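Long-range contact in E3 ubiquitin ligase RavN (PDB 5MIY), which probably acts as an E3 ubiquitin ligase effector of Legionella pneumophila, promoting the attachment of ubiquitin to target proteins: residues A[28-40]-A[82-96]. Numbering follows the deposited sequence.
Sequences LVKIGDNKFSIKA and LTNQPISKDQVIELF
V92 meets L28 and F36 at the apolar centre. Here a beta hairpin, strands 28-32 and 35-40, packs against helix 89-96 and the loop leading into it. The pairing of a hairpin with a helix and long loops is consistent with a U-box-like fold. L28 CD2 reaches V92 CG2 tip to tip at 3.7 Å. F36 crosses V92 at about a right angle, through its CB. I38 splits its contacts: CD1 approaches the F96 ring at CZ, while CG2 meets L82 CD1 at 3.7 Å. With I38 CG1 anti to the backbone N (chi1 -167°), the two branches serve different partners. A40 extends this patch, and Y9 of strand 8-11 also packs on A40 and L82.

Further out, the F36 ring runs beside K89, with CE1 3.8 Å from K89 CB. The K89 amino group continues to D101, which also forms a salt bridge with K30. I87 O lies at the ring edge, in its plane. That oxygen accepts a bond from F36 N at 2.9 Å, and I87 N returns a bond to F36 O at 2.7 Å. The two bonds make a single antiparallel bridge, a hydrogen-bonded pair, on the outermost strand 35-41. P86 lies alongside K35 and crosses I31.

At the polar edge, S88 caps the helix. S88 OG accepts a bond from Q91 N, and Q91 OE1 accepts one from S88 N, a capping box. N34, in the type II turn of the hairpin, takes another N-H of the first helical turn: K89 N bonds N34 OD1 at 2.9 Å, from 50° above the amide plane.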
# COMPACT_ATOMS: atom_id res chain seq x y z
N LEU A 28 2.57 -2.17 -4.07
CA LEU A 28 1.77 -3.16 -4.78
C LEU A 28 1.69 -4.45 -3.97
O LEU A 28 2.68 -4.87 -3.36
CB LEU A 28 2.38 -3.45 -6.15
CG LEU A 28 1.47 -3.99 -7.25
CD1 LEU A 28 0.65 -2.85 -7.82
CD2 LEU A 28 2.31 -4.67 -8.34
N VAL A 29 0.51 -5.07 -3.95
CA VAL A 29 0.38 -6.42 -3.43
C VAL A 29 -0.24 -7.30 -4.52
O VAL A 29 -0.90 -6.81 -5.44
CB VAL A 29 -0.45 -6.50 -2.13
CG1 VAL A 29 0.17 -5.62 -1.04
CG2 VAL A 29 -1.91 -6.13 -2.38
N LYS A 30 0.01 -8.60 -4.41
CA LYS A 30 -0.51 -9.60 -5.33
C LYS A 30 -1.75 -10.23 -4.71
O LYS A 30 -1.69 -10.71 -3.58
CB LYS A 30 0.55 -10.67 -5.62
CG LYS A 30 0.21 -11.68 -6.72
CD LYS A 30 1.45 -12.49 -7.11
CE LYS A 30 1.20 -13.41 -8.29
NZ LYS A 30 2.47 -14.00 -8.81
N ILE A 31 -2.86 -10.22 -5.44
CA ILE A 31 -4.11 -10.80 -4.94
C ILE A 31 -4.56 -12.00 -5.75
O ILE A 31 -5.61 -12.58 -5.44
CB ILE A 31 -5.24 -9.75 -4.86
CG1 ILE A 31 -5.68 -9.35 -6.27
CG2 ILE A 31 -4.79 -8.53 -4.06
CD1 ILE A 31 -6.99 -8.59 -6.28
N GLY A 32 -3.80 -12.40 -6.76
CA GLY A 32 -4.14 -13.56 -7.56
C GLY A 32 -3.10 -13.71 -8.65
O GLY A 32 -2.14 -12.93 -8.74
N ASP A 33 -3.30 -14.72 -9.49
CA ASP A 33 -2.40 -14.88 -10.62
C ASP A 33 -2.64 -13.77 -11.63
O ASP A 33 -3.78 -13.51 -12.03
CB ASP A 33 -2.59 -16.24 -11.28
CG ASP A 33 -1.52 -16.53 -12.31
OD1 ASP A 33 -0.33 -16.63 -11.92
OD2 ASP A 33 -1.85 -16.63 -13.51
N ASN A 34 -1.56 -13.08 -12.02
CA ASN A 34 -1.62 -11.93 -12.93
C ASN A 34 -2.59 -10.86 -12.43
O ASN A 34 -3.16 -10.10 -13.22
CB ASN A 34 -1.99 -12.37 -14.35
CG ASN A 34 -1.63 -11.33 -15.40
OD1 ASN A 34 -0.55 -10.76 -15.38
ND2 ASN A 34 -2.56 -11.08 -16.32
N LYS A 35 -2.79 -10.77 -11.11
CA LYS A 35 -3.71 -9.81 -10.51
C LYS A 35 -3.00 -9.11 -9.36
O LYS A 35 -2.71 -9.73 -8.33
CB LYS A 35 -4.99 -10.48 -10.04
CG LYS A 35 -5.84 -11.06 -11.17
CD LYS A 35 -7.13 -11.69 -10.65
CE LYS A 35 -7.95 -10.69 -9.86
NZ LYS A 35 -9.18 -11.31 -9.29
N PHE A 36 -2.74 -7.81 -9.52
CA PHE A 36 -2.06 -7.01 -8.52
C PHE A 36 -2.90 -5.80 -8.16
O PHE A 36 -3.71 -5.33 -8.96
CB PHE A 36 -0.67 -6.58 -9.02
CG PHE A 36 0.22 -7.72 -9.40
CD1 PHE A 36 0.17 -8.28 -10.67
CD2 PHE A 36 1.11 -8.26 -8.48
CE1 PHE A 36 0.98 -9.34 -11.02
CE2 PHE A 36 1.92 -9.33 -8.82
CZ PHE A 36 1.86 -9.87 -10.10
N SER A 37 -2.71 -5.30 -6.94
CA SER A 37 -3.49 -4.17 -6.45
C SER A 37 -2.56 -3.09 -5.91
O SER A 37 -1.60 -3.38 -5.20
CB SER A 37 -4.48 -4.61 -5.37
OG SER A 37 -5.23 -3.50 -4.89
N ILE A 38 -2.87 -1.84 -6.25
CA ILE A 38 -2.13 -0.70 -5.74
C ILE A 38 -2.74 -0.25 -4.41
O ILE A 38 -3.95 -0.04 -4.31
CB ILE A 38 -2.11 0.44 -6.77
CG1 ILE A 38 -1.08 1.50 -6.38
CG2 ILE A 38 -3.50 1.03 -6.98
CD1 ILE A 38 0.35 1.03 -6.62
N LYS A 39 -1.91 -0.15 -3.38
CA LYS A 39 -2.36 0.23 -2.05
C LYS A 39 -1.68 1.52 -1.61
O LYS A 39 -0.53 1.79 -1.95
CB LYS A 39 -2.08 -0.87 -1.01
CG LYS A 39 -2.67 -2.22 -1.37
CD LYS A 39 -4.20 -2.15 -1.46
CE LYS A 39 -4.79 -3.54 -1.66
NZ LYS A 39 -6.28 -3.54 -1.66
N ALA A 40 -2.41 2.33 -0.84
CA ALA A 40 -1.87 3.55 -0.27
C ALA A 40 -2.30 3.65 1.18
O ALA A 40 -3.48 3.46 1.49
CB ALA A 40 -2.35 4.77 -1.06
N LEU A 82 -8.51 6.73 -5.98
CA LEU A 82 -7.73 5.55 -6.32
C LEU A 82 -8.63 4.34 -6.48
O LEU A 82 -9.49 4.06 -5.64
CB LEU A 82 -6.69 5.29 -5.23
CG LEU A 82 -5.71 4.14 -5.50
CD1 LEU A 82 -4.85 4.42 -6.72
CD2 LEU A 82 -4.85 3.88 -4.27
N THR A 83 -8.45 3.62 -7.59
CA THR A 83 -9.27 2.44 -7.85
C THR A 83 -8.96 1.34 -6.84
O THR A 83 -7.88 1.28 -6.24
CB THR A 83 -9.02 1.92 -9.27
OG1 THR A 83 -9.98 0.89 -9.57
CG2 THR A 83 -7.62 1.33 -9.39
N ASN A 84 -9.94 0.46 -6.65
CA ASN A 84 -9.77 -0.75 -5.85
C ASN A 84 -9.73 -2.00 -6.71
O ASN A 84 -9.71 -3.11 -6.17
CB ASN A 84 -10.88 -0.87 -4.81
CG ASN A 84 -10.41 -0.49 -3.42
OD1 ASN A 84 -9.68 -1.24 -2.77
ND2 ASN A 84 -10.83 0.68 -2.94
N GLN A 85 -9.71 -1.85 -8.04
CA GLN A 85 -9.71 -2.94 -9.00
C GLN A 85 -8.28 -3.39 -9.31
O GLN A 85 -7.35 -2.58 -9.31
CB GLN A 85 -10.40 -2.52 -10.29
CG GLN A 85 -11.88 -2.20 -10.11
CD GLN A 85 -12.64 -3.31 -9.39
OE1 GLN A 85 -13.33 -3.06 -8.41
NE2 GLN A 85 -12.50 -4.54 -9.88
N PRO A 86 -8.09 -4.68 -9.58
CA PRO A 86 -6.74 -5.19 -9.83
C PRO A 86 -6.23 -4.82 -11.21
O PRO A 86 -6.99 -4.46 -12.11
CB PRO A 86 -6.90 -6.71 -9.70
CG PRO A 86 -8.33 -6.96 -10.06
CD PRO A 86 -9.10 -5.75 -9.60
N ILE A 87 -4.91 -4.91 -11.37
CA ILE A 87 -4.27 -4.69 -12.66
C ILE A 87 -3.33 -5.85 -12.96
O ILE A 87 -2.78 -6.49 -12.06
CB ILE A 87 -3.51 -3.34 -12.71
CG1 ILE A 87 -2.30 -3.35 -11.77
CG2 ILE A 87 -4.44 -2.18 -12.37
CD1 ILE A 87 -1.49 -2.07 -11.84
N SER A 88 -3.15 -6.11 -14.26
CA SER A 88 -2.34 -7.22 -14.73
C SER A 88 -0.85 -6.92 -14.56
O SER A 88 -0.44 -5.77 -14.38
CB SER A 88 -2.63 -7.49 -16.20
OG SER A 88 -1.97 -6.52 -17.01
N LYS A 89 -0.04 -7.97 -14.64
CA LYS A 89 1.41 -7.81 -14.59
C LYS A 89 1.90 -6.90 -15.71
O LYS A 89 2.81 -6.09 -15.50
CB LYS A 89 2.10 -9.17 -14.66
CG LYS A 89 3.60 -9.11 -14.89
CD LYS A 89 4.24 -10.48 -14.75
CE LYS A 89 3.61 -11.49 -15.69
NZ LYS A 89 4.05 -12.89 -15.39
N ASP A 90 1.32 -7.03 -16.90
CA ASP A 90 1.69 -6.16 -18.01
C ASP A 90 1.37 -4.71 -17.67
O ASP A 90 2.21 -3.81 -17.86
CB ASP A 90 0.96 -6.58 -19.29
CG ASP A 90 1.63 -7.75 -19.98
OD1 ASP A 90 2.87 -7.88 -19.88
OD2 ASP A 90 0.91 -8.55 -20.63
N GLN A 91 0.16 -4.46 -17.16
CA GLN A 91 -0.19 -3.11 -16.73
C GLN A 91 0.74 -2.61 -15.64
O GLN A 91 1.12 -1.43 -15.63
CB GLN A 91 -1.65 -3.08 -16.26
CG GLN A 91 -2.65 -3.21 -17.40
CD GLN A 91 -4.06 -3.51 -16.91
OE1 GLN A 91 -4.24 -4.10 -15.84
NE2 GLN A 91 -5.06 -3.12 -17.69
N VAL A 92 1.14 -3.48 -14.70
CA VAL A 92 2.10 -3.08 -13.68
C VAL A 92 3.40 -2.63 -14.33
O VAL A 92 3.98 -1.61 -13.95
CB VAL A 92 2.35 -4.23 -12.67
CG1 VAL A 92 3.51 -3.88 -11.77
CG2 VAL A 92 1.10 -4.52 -11.86
N ILE A 93 3.88 -3.38 -15.32
CA ILE A 93 5.12 -3.01 -15.98
C ILE A 93 4.96 -1.69 -16.72
O ILE A 93 5.85 -0.82 -16.67
CB ILE A 93 5.58 -4.14 -16.93
CG1 ILE A 93 5.80 -5.43 -16.14
CG2 ILE A 93 6.86 -3.74 -17.65
CD1 ILE A 93 5.87 -6.67 -17.02
N GLU A 94 3.82 -1.49 -17.39
CA GLU A 94 3.63 -0.28 -18.20
C GLU A 94 3.50 0.95 -17.31
O GLU A 94 4.04 2.02 -17.64
CB GLU A 94 2.40 -0.43 -19.09
CG GLU A 94 2.55 -1.47 -20.19
CD GLU A 94 1.22 -2.04 -20.64
OE1 GLU A 94 1.22 -3.15 -21.24
OE2 GLU A 94 0.17 -1.40 -20.40
N LEU A 95 2.80 0.83 -16.19
CA LEU A 95 2.53 1.98 -15.34
C LEU A 95 3.70 2.29 -14.41
O LEU A 95 4.04 3.46 -14.20
CB LEU A 95 1.25 1.76 -14.55
CG LEU A 95 -0.04 1.59 -15.36
CD1 LEU A 95 -1.14 0.92 -14.54
CD2 LEU A 95 -0.52 2.93 -15.90
N PHE A 96 4.34 1.26 -13.84
CA PHE A 96 5.31 1.47 -12.77
C PHE A 96 6.71 0.94 -13.06
O PHE A 96 7.61 1.13 -12.23
CB PHE A 96 4.78 0.86 -11.46
CG PHE A 96 3.40 1.34 -11.10
CD1 PHE A 96 3.20 2.65 -10.67
CD2 PHE A 96 2.30 0.51 -11.21
CE1 PHE A 96 1.93 3.11 -10.35
CE2 PHE A 96 1.02 0.96 -10.88
CZ PHE A 96 0.84 2.26 -10.45